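Local coordinates for protein Lys-gingipain W83 (Porphyromonas gingivalis, PDB 6I9A) that cleaves proteins as a secreted cysteine endopeptidase with a strong preference for lysine at P1, and is held here in complex with the inhibitor KYT-36, at residues A[157-161]-A[214-218]; A[163-168]-A[285-289]. All coordinates share one frame; numbering follows the deposited sequence. Where two conformers were deposited one is given.

Interaction 1: A[157-161]-A[214-218]; sequences AGADY and TAHGS. With H8E (benzyl-N-[(2S)-1-[[(3S)-7-amino-1-(benzylamino)-1,2-dioxoheptan-3-yl]amino]-5-(2-methyl-2-phenylhydrazinyl)-1,5-dioxopentan-2-yl]carbamate), chain I.
The carbonyl oxygen of Thr214 is held by two donors from the side of 157-161. Gly158 N donates to Thr214 O at 2.9 Å. Water 1 donates to the same oxygen and also to Gly158 O, so it links the two backbones a second time. Ala157 and Thr214 form a parallel beta bridge here, and the chains then continue past the ends of their strands. Ala215 CB packs against Gly158, 3.4 Å from Gly158 CA. Further out, water 2 accepts from His216 N and donates to Ala159 O.

These loops follow the C-terminal ends of two adjacent parallel strands, 152-157 and 210-214, in the catalytic domain of this C25 peptidase, a member of clan CD. His216 is assigned as the catalytic proton donor, and Cys249 is the nucleophile. Asp160 OD2 accepts from His216 NE2 at 2.7 Å, with an N-H...O angle of 156°. It meets the imidazole at its edge and in its plane, using the anti lone pair of the carboxylate. The carboxylate plane itself is turned 71° from the ring. Asp160 CG lies anti to its own N (chi1 -174°), which carries OD2 across to the histidine. The other oxygen, OD1, accepts from Trp163 N, at the turn that leads into helix 163-178, so each carboxylate oxygen has a hydrogen-bond partner. Ala159 O sits over one face of the imidazole toward its rim, 3.2 Å from His216 CE1.

The inhibitor also runs along 214-218. Its lysine-like amine NAB donates to Thr214 OG1 at 2.9 Å. Gly217 N binds the inhibitor oxygen OAG at 2.7 Å, while Gly217 O accepts from the inhibitor nitrogen NBE.

Interaction 2: A[163-168]-A[285-289]; sequences WNSQVG and WGEDY. With H8E (benzyl-N-[(2S)-1-[[(3S)-7-amino-1-(benzylamino)-1,2-dioxoheptan-3-yl]amino]-5-(2-methyl-2-phenylhydrazinyl)-1,5-dioxopentan-2-yl]carbamate), chain I.
Trp163 and Trp285 each place CG anti to the carbonyl carbon and beside the backbone N, and a roughly perpendicular chi2 in both turns the two indoles flat against each other. The five-membered rings stack face to face, with centroids 3.6 Å apart and planes only 3° from parallel. The side chains run in opposite directions. Each CB therefore lies over the six-membered ring of its partner: Trp163 CB is 3.3 Å from the Trp285 ring centroid, and Trp285 CB is 3.6 Å from that of Trp163. These are paired CH-pi contacts.

The contact joins the first turns of helices 163-178 and 285-293, whose local axes approach to 10.4 Å at 35°. A wider pi-type turn spans 164-168, and Trp163 O accepts from both Val167 N and Gly168 N. Val167 packs against both Trp285 and Tyr289. Its CG1 meets the edge of the Trp285 indole and Tyr289 CB, the latter at 3.7 Å, while CG2 lies over the Tyr289 ring face. The Tyr289 hydroxyl is hydrogen-bonded to Val298 O.

Trp285 also lines the inhibitor site. Inhibitor atom CAY, in the lysine-like chain, lies over the indole face opposite Trp163, toward its rim. That chain ends in NAB, which donates to Asp288 OD2 at 2.9 Å. Trp285 N donates to the carbamate oxygen OAD at 3.0 Å, and the inhibitor's benzyl carbon CAT meets the edge of Trp163 at CZ2.

Overall arrangement
From the N terminus, strand 152-157 leads into 157-161, and helix 163-178 begins almost at once. The chain returns along strand 210-214, and interaction 1 closes a loop of 52 residues. It then passes through strands 242-247 and 273-279 before helix 285-293, where interaction 2 closes a longer loop of 116 residues. The two loops cross, since their segments alternate along the chain. Interaction 1 joins neighbouring strand ends of the six-stranded mixed sheet, and interaction 2 joins two helices. Their centres lie about 9 Å apart. Asp160 CB packs on Trp285 CZ2, and both contacts border the same inhibitor.

Interaction 1: A[157-161]-A[214-218]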
loop_
_atom_site.group_PDB
_atom_site.type_symbol
_atom_site.label_atom_id
_atom_site.label_comp_id
_atom_site.label_asym_id
_atom_site.label_seq_id
_atom_site.Cartn_x
_atom_site.Cartn_y
_atom_site.Cartn_z
ATOM N N ALA A 157 12.623 -15.710 -7.716
ATOM C CA ALA A 157 13.627 -16.051 -6.726
ATOM C C ALA A 157 14.956 -15.807 -7.414
ATOM O O ALA A 157 15.388 -16.637 -8.258
ATOM C CB ALA A 157 13.494 -17.501 -6.275
ATOM N N GLY A 158 15.573 -14.657 -7.194
ATOM C CA GLY A 158 16.791 -14.283 -7.901
ATOM C C GLY A 158 18.011 -15.054 -7.465
ATOM O O GLY A 158 17.968 -15.959 -6.627
ATOM N N ALA A 159 19.142 -14.640 -8.024
ATOM C CA ALA A 159 20.387 -15.400 -7.885
ATOM C C ALA A 159 21.060 -15.227 -6.544
ATOM O O ALA A 159 21.196 -14.116 -6.036
ATOM C CB ALA A 159 21.362 -14.976 -8.977
ATOM N N ASP A 160 21.500 -16.354 -5.973
ATOM C CA ASP A 160 22.399 -16.413 -4.816
ATOM C C ASP A 160 22.840 -17.837 -4.718
ATOM O O ASP A 160 21.999 -18.731 -4.583
ATOM C CB ASP A 160 21.741 -15.914 -3.510
ATOM C CG ASP A 160 22.786 -15.863 -2.421
ATOM O OD1 ASP A 160 23.218 -16.942 -1.965
ATOM O OD2 ASP A 160 23.160 -14.750 -1.994
ATOM N N TYR A 161 24.172 -18.085 -4.741
ATOM C CA TYR A 161 24.647 -19.470 -4.866
ATOM C C TYR A 161 24.059 -20.380 -3.798
ATOM O O TYR A 161 23.713 -21.539 -4.076
ATOM C CB TYR A 161 26.181 -19.525 -4.841
ATOM C CG TYR A 161 26.793 -18.729 -5.980
ATOM C CD1 TYR A 161 26.647 -19.133 -7.303
ATOM C CD2 TYR A 161 27.446 -17.526 -5.736
ATOM C CE1 TYR A 161 27.187 -18.370 -8.355
ATOM C CE2 TYR A 161 27.991 -16.762 -6.770
ATOM C CZ TYR A 161 27.842 -17.174 -8.080
ATOM O OH TYR A 161 28.378 -16.362 -9.074
ATOM N N THR A 214 12.816 -11.594 -4.806
ATOM C CA THR A 214 13.557 -11.860 -3.573
ATOM C C THR A 214 14.939 -12.384 -3.952
ATOM O O THR A 214 15.068 -13.456 -4.592
ATOM C CB THR A 214 12.798 -12.812 -2.652
ATOM O OG1 THR A 214 13.692 -13.051 -1.530
ATOM C CG2 THR A 214 12.403 -14.164 -3.259
ATOM N N ALA A 215 15.965 -11.607 -3.626
ATOM C CA ALA A 215 17.413 -11.872 -3.837
ATOM C C ALA A 215 18.161 -10.550 -3.658
ATOM O O ALA A 215 17.770 -9.791 -2.781
ATOM C CB ALA A 215 17.731 -12.536 -5.186
ATOM N N HIS A 216 19.229 -10.271 -4.413
ATOM C CA HIS A 216 20.084 -9.093 -4.145
ATOM C C HIS A 216 19.526 -7.821 -4.723
ATOM O O HIS A 216 19.060 -7.803 -5.878
ATOM C CB HIS A 216 21.492 -9.318 -4.695
ATOM C CG HIS A 216 22.131 -10.596 -4.273
ATOM N ND1 HIS A 216 22.951 -11.288 -5.139
ATOM C CD2 HIS A 216 22.014 -11.311 -3.143
ATOM C CE1 HIS A 216 23.339 -12.376 -4.501
ATOM N NE2 HIS A 216 22.839 -12.421 -3.293
ATOM N N GLY A 217 19.667 -6.741 -3.979
ATOM C CA GLY A 217 19.286 -5.411 -4.425
ATOM C C GLY A 217 20.392 -4.403 -4.299
ATOM O O GLY A 217 21.265 -4.521 -3.428
ATOM N N SER A 218 20.313 -3.361 -5.120
ATOM C CA SER A 218 21.129 -2.170 -4.980
ATOM C C SER A 218 20.187 -0.975 -4.867
ATOM O O SER A 218 18.962 -1.118 -4.966
ATOM C CB SER A 218 22.099 -1.975 -6.138
ATOM O OG SER A 218 21.370 -1.487 -7.256
HETATM C CAQ H8E I . 24.239 -5.220 -4.479
HETATM C CAK H8E I . 24.452 -5.240 -5.873
HETATM C CAH H8E I . 24.690 -6.452 -6.524
HETATM C CAL H8E I . 24.743 -7.651 -5.820
HETATM C CAR H8E I . 24.549 -7.596 -4.448
HETATM C CBO H8E I . 24.259 -6.425 -3.762
HETATM C CBA H8E I . 24.124 -6.478 -2.359
HETATM N NBE H8E I . 22.753 -6.789 -1.922
HETATM C CBL H8E I . 22.480 -7.494 -0.789
HETATM O OAE H8E I . 23.381 -8.015 -0.119
HETATM C CBN H8E I . 21.007 -7.609 -0.409
HETATM O OAG H8E I . 20.215 -7.381 -1.375
HETATM C CBS H8E I . 20.722 -8.904 0.414
HETATM C CBB H8E I . 19.245 -9.317 0.397
HETATM C CAY H8E I . 18.991 -10.651 1.103
HETATM C CAX H8E I . 17.513 -10.981 1.338
HETATM C CAW H8E I . 16.793 -11.356 0.050
HETATM N NAB H8E I . 15.373 -11.696 0.365
HETATM N NBG H8E I . 21.202 -8.826 1.800
HETATM C C H8E I . 22.098 -9.631 2.370
HETATM O O H8E I . 22.705 -10.536 1.811
HETATM C CA H8E I . 22.462 -9.200 3.784
HETATM N N H8E I . 22.999 -10.298 4.583
HETATM C CBK H8E I . 22.239 -11.350 4.979
HETATM O OAD H8E I . 21.080 -11.462 4.554
HETATM O OBI H8E I . 22.809 -12.170 5.777
HETATM C CBD H8E I . 22.090 -13.391 6.186
HETATM C CBP H8E I . 22.979 -14.316 6.888
HETATM C CAS H8E I . 23.014 -14.394 8.281
HETATM C CAM H8E I . 23.858 -15.303 8.988
HETATM C CAI H8E I . 24.722 -16.077 8.195
HETATM C CAN H8E I . 24.732 -15.947 6.814
HETATM C CAT H8E I . 23.877 -15.086 6.148
HETATM C CB H8E I . 23.508 -8.074 3.721
HETATM C CG H8E I . 24.816 -8.492 2.999
HETATM C CD H8E I . 25.639 -7.293 2.632
HETATM O OE1 H8E I . 26.388 -6.770 3.459
HETATM N NE2 H8E I . 25.398 -6.858 1.382
HETATM N NBT H8E I . 25.933 -5.659 0.885
HETATM C CAA H8E I . 24.876 -4.677 0.521
HETATM C CBQ H8E I . 27.128 -5.814 0.118
HETATM C CAU H8E I . 27.494 -4.897 -0.879
HETATM C CAO H8E I . 28.694 -5.047 -1.568
HETATM C CAJ H8E I . 29.534 -6.115 -1.281
HETATM C CAP H8E I . 29.168 -7.056 -0.328
HETATM C CAV H8E I . 27.979 -6.895 0.385
HETATM O O HOH W 1 16.329 -16.099 -4.288
HETATM O O HOH W 2 20.376 -11.538 -6.807
#

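Interaction 2: A[163-168]-A[285-289]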
loop_
_atom_site.group_PDB
_atom_site.type_symbol
_atom_site.label_atom_id
_atom_site.label_comp_id
_atom_site.label_asym_id
_atom_site.label_seq_id
_atom_site.Cartn_x
_atom_site.Cartn_y
_atom_site.Cartn_z
ATOM N N TRP A 163 21.611 -19.183 -1.131
ATOM C CA TRP A 163 20.278 -18.854 -0.618
ATOM C C TRP A 163 19.167 -19.020 -1.636
ATOM O O TRP A 163 18.003 -19.107 -1.221
ATOM C CB TRP A 163 20.262 -17.407 -0.098
ATOM C CG TRP A 163 21.031 -17.191 1.178
ATOM C CD1 TRP A 163 22.260 -16.606 1.306
ATOM C CD2 TRP A 163 20.577 -17.491 2.498
ATOM N NE1 TRP A 163 22.623 -16.573 2.631
ATOM C CE2 TRP A 163 21.610 -17.116 3.385
ATOM C CE3 TRP A 163 19.422 -18.112 3.014
ATOM C CZ2 TRP A 163 21.510 -17.285 4.776
ATOM C CZ3 TRP A 163 19.296 -18.230 4.398
ATOM C CH2 TRP A 163 20.362 -17.886 5.254
ATOM N N ASN A 164 19.463 -19.057 -2.947
ATOM C CA ASN A 164 18.351 -19.233 -3.882
ATOM C C ASN A 164 17.613 -20.545 -3.591
ATOM O O ASN A 164 16.380 -20.570 -3.553
ATOM C CB ASN A 164 18.905 -19.186 -5.324
ATOM C CG ASN A 164 17.918 -19.721 -6.322
ATOM O OD1 ASN A 164 17.790 -20.934 -6.519
ATOM N ND2 ASN A 164 17.089 -18.828 -6.885
ATOM N N SER A 165 18.355 -21.645 -3.355
ATOM C CA SER A 165 17.635 -22.902 -3.117
ATOM C C SER A 165 17.100 -22.997 -1.698
ATOM O O SER A 165 16.070 -23.655 -1.456
ATOM C CB SER A 165 18.568 -24.103 -3.388
ATOM O OG SER A 165 19.699 -24.111 -2.516
ATOM N N GLN A 166 17.795 -22.393 -0.731
ATOM C CA GLN A 166 17.416 -22.549 0.675
ATOM C C GLN A 166 16.252 -21.687 1.079
ATOM O O GLN A 166 15.487 -22.091 1.969
ATOM C CB GLN A 166 18.609 -22.251 1.582
ATOM C CG GLN A 166 19.710 -23.324 1.400
ATOM C CD GLN A 166 19.233 -24.617 2.017
ATOM O OE1 GLN A 166 18.945 -24.661 3.197
ATOM N NE2 GLN A 166 19.060 -25.622 1.223
ATOM N N VAL A 167 16.121 -20.496 0.465
ATOM C CA VAL A 167 15.052 -19.574 0.874
ATOM C C VAL A 167 14.296 -18.990 -0.322
ATOM O O VAL A 167 13.087 -18.886 -0.253
ATOM C CB VAL A 167 15.665 -18.428 1.706
ATOM C CG1 VAL A 167 14.734 -17.215 1.805
ATOM C CG2 VAL A 167 15.999 -18.930 3.118
ATOM N N GLY A 168 14.995 -18.567 -1.382
ATOM C CA GLY A 168 14.282 -17.891 -2.476
ATOM C C GLY A 168 13.225 -18.771 -3.107
ATOM O O GLY A 168 12.039 -18.388 -3.255
ATOM N N TRP A 285 18.265 -12.387 4.599
ATOM C CA TRP A 285 17.608 -13.590 4.088
ATOM C C TRP A 285 16.636 -14.193 5.076
ATOM O O TRP A 285 15.558 -14.649 4.668
ATOM C CB TRP A 285 18.683 -14.614 3.686
ATOM C CG TRP A 285 19.338 -14.314 2.367
ATOM C CD1 TRP A 285 20.553 -13.727 2.172
ATOM C CD2 TRP A 285 18.776 -14.523 1.050
ATOM N NE1 TRP A 285 20.807 -13.589 0.817
ATOM C CE2 TRP A 285 19.738 -14.064 0.116
ATOM C CE3 TRP A 285 17.569 -15.069 0.577
ATOM C CZ2 TRP A 285 19.541 -14.142 -1.255
ATOM C CZ3 TRP A 285 17.378 -15.162 -0.798
ATOM C CH2 TRP A 285 18.354 -14.685 -1.690
ATOM N N GLY A 286 17.006 -14.306 6.359
ATOM C CA GLY A 286 16.101 -14.958 7.307
ATOM C C GLY A 286 14.825 -14.192 7.556
ATOM O O GLY A 286 13.722 -14.678 7.326
ATOM N N GLU A 287 14.961 -12.911 7.971
ATOM C CA GLU A 287 13.758 -12.101 8.222
ATOM C C GLU A 287 12.931 -11.951 6.948
ATOM O O GLU A 287 11.717 -11.973 7.069
ATOM C CB GLU A 287 14.084 -10.735 8.795
ATOM C CG GLU A 287 14.226 -10.672 10.311
ATOM C CD GLU A 287 15.547 -11.123 10.894
ATOM O OE1 GLU A 287 16.361 -11.753 10.177
ATOM O OE2 GLU A 287 15.766 -10.819 12.103
ATOM N N ASP A 288 13.554 -11.806 5.755
ATOM C CA ASP A 288 12.710 -11.685 4.557
ATOM C C ASP A 288 11.938 -12.973 4.293
ATOM O O ASP A 288 10.838 -12.947 3.725
ATOM C CB ASP A 288 13.531 -11.334 3.319
ATOM C CG ASP A 288 13.803 -9.865 3.073
ATOM O OD1 ASP A 288 13.360 -9.009 3.907
ATOM O OD2 ASP A 288 14.392 -9.565 2.027
ATOM N N TYR A 289 12.533 -14.147 4.640
ATOM C CA TYR A 289 11.817 -15.425 4.475
ATOM C C TYR A 289 10.518 -15.392 5.307
ATOM O O TYR A 289 9.445 -15.674 4.816
ATOM C CB TYR A 289 12.767 -16.555 4.854
ATOM C CG TYR A 289 12.318 -17.980 4.663
ATOM C CD1 TYR A 289 11.525 -18.365 3.573
ATOM C CD2 TYR A 289 12.849 -18.986 5.457
ATOM C CE1 TYR A 289 11.246 -19.715 3.344
ATOM C CE2 TYR A 289 12.624 -20.325 5.191
ATOM C CZ TYR A 289 11.819 -20.685 4.137
ATOM O OH TYR A 289 11.564 -22.029 3.852
HETATM C CAQ H8E I . 24.239 -5.220 -4.479
HETATM C CAK H8E I . 24.452 -5.240 -5.873
HETATM C CAH H8E I . 24.690 -6.452 -6.524
HETATM C CAL H8E I . 24.743 -7.651 -5.820
HETATM C CAR H8E I . 24.549 -7.596 -4.448
HETATM C CBO H8E I . 24.259 -6.425 -3.762
HETATM C CBA H8E I . 24.124 -6.478 -2.359
HETATM N NBE H8E I . 22.753 -6.789 -1.922
HETATM C CBL H8E I . 22.480 -7.494 -0.789
HETATM O OAE H8E I . 23.381 -8.015 -0.119
HETATM C CBN H8E I . 21.007 -7.609 -0.409
HETATM O OAG H8E I . 20.215 -7.381 -1.375
HETATM C CBS H8E I . 20.722 -8.904 0.414
HETATM C CBB H8E I . 19.245 -9.317 0.397
HETATM C CAY H8E I . 18.991 -10.651 1.103
HETATM C CAX H8E I . 17.513 -10.981 1.338
HETATM C CAW H8E I . 16.793 -11.356 0.050
HETATM N NAB H8E I . 15.373 -11.696 0.365
HETATM N NBG H8E I . 21.202 -8.826 1.800
HETATM C C H8E I . 22.098 -9.631 2.370
HETATM O O H8E I . 22.705 -10.536 1.811
HETATM C CA H8E I . 22.462 -9.200 3.784
HETATM N N H8E I . 22.999 -10.298 4.583
HETATM C CBK H8E I . 22.239 -11.350 4.979
HETATM O OAD H8E I . 21.080 -11.462 4.554
HETATM O OBI H8E I . 22.809 -12.170 5.777
HETATM C CBD H8E I . 22.090 -13.391 6.186
HETATM C CBP H8E I . 22.979 -14.316 6.888
HETATM C CAS H8E I . 23.014 -14.394 8.281
HETATM C CAM H8E I . 23.858 -15.303 8.988
HETATM C CAI H8E I . 24.722 -16.077 8.195
HETATM C CAN H8E I . 24.732 -15.947 6.814
HETATM C CAT H8E I . 23.877 -15.086 6.148
HETATM C CB H8E I . 23.508 -8.074 3.721
HETATM C CG H8E I . 24.816 -8.492 2.999
HETATM C CD H8E I . 25.639 -7.293 2.632
HETATM O OE1 H8E I . 26.388 -6.770 3.459
HETATM N NE2 H8E I . 25.398 -6.858 1.382
HETATM N NBT H8E I . 25.933 -5.659 0.885
HETATM C CAA H8E I . 24.876 -4.677 0.521
HETATM C CBQ H8E I . 27.128 -5.814 0.118
HETATM C CAU H8E I . 27.494 -4.897 -0.879
HETATM C CAO H8E I . 28.694 -5.047 -1.568
HETATM C CAJ H8E I . 29.534 -6.115 -1.281
HETATM C CAP H8E I . 29.168 -7.056 -0.328
HETATM C CAV H8E I . 27.979 -6.895 0.385
#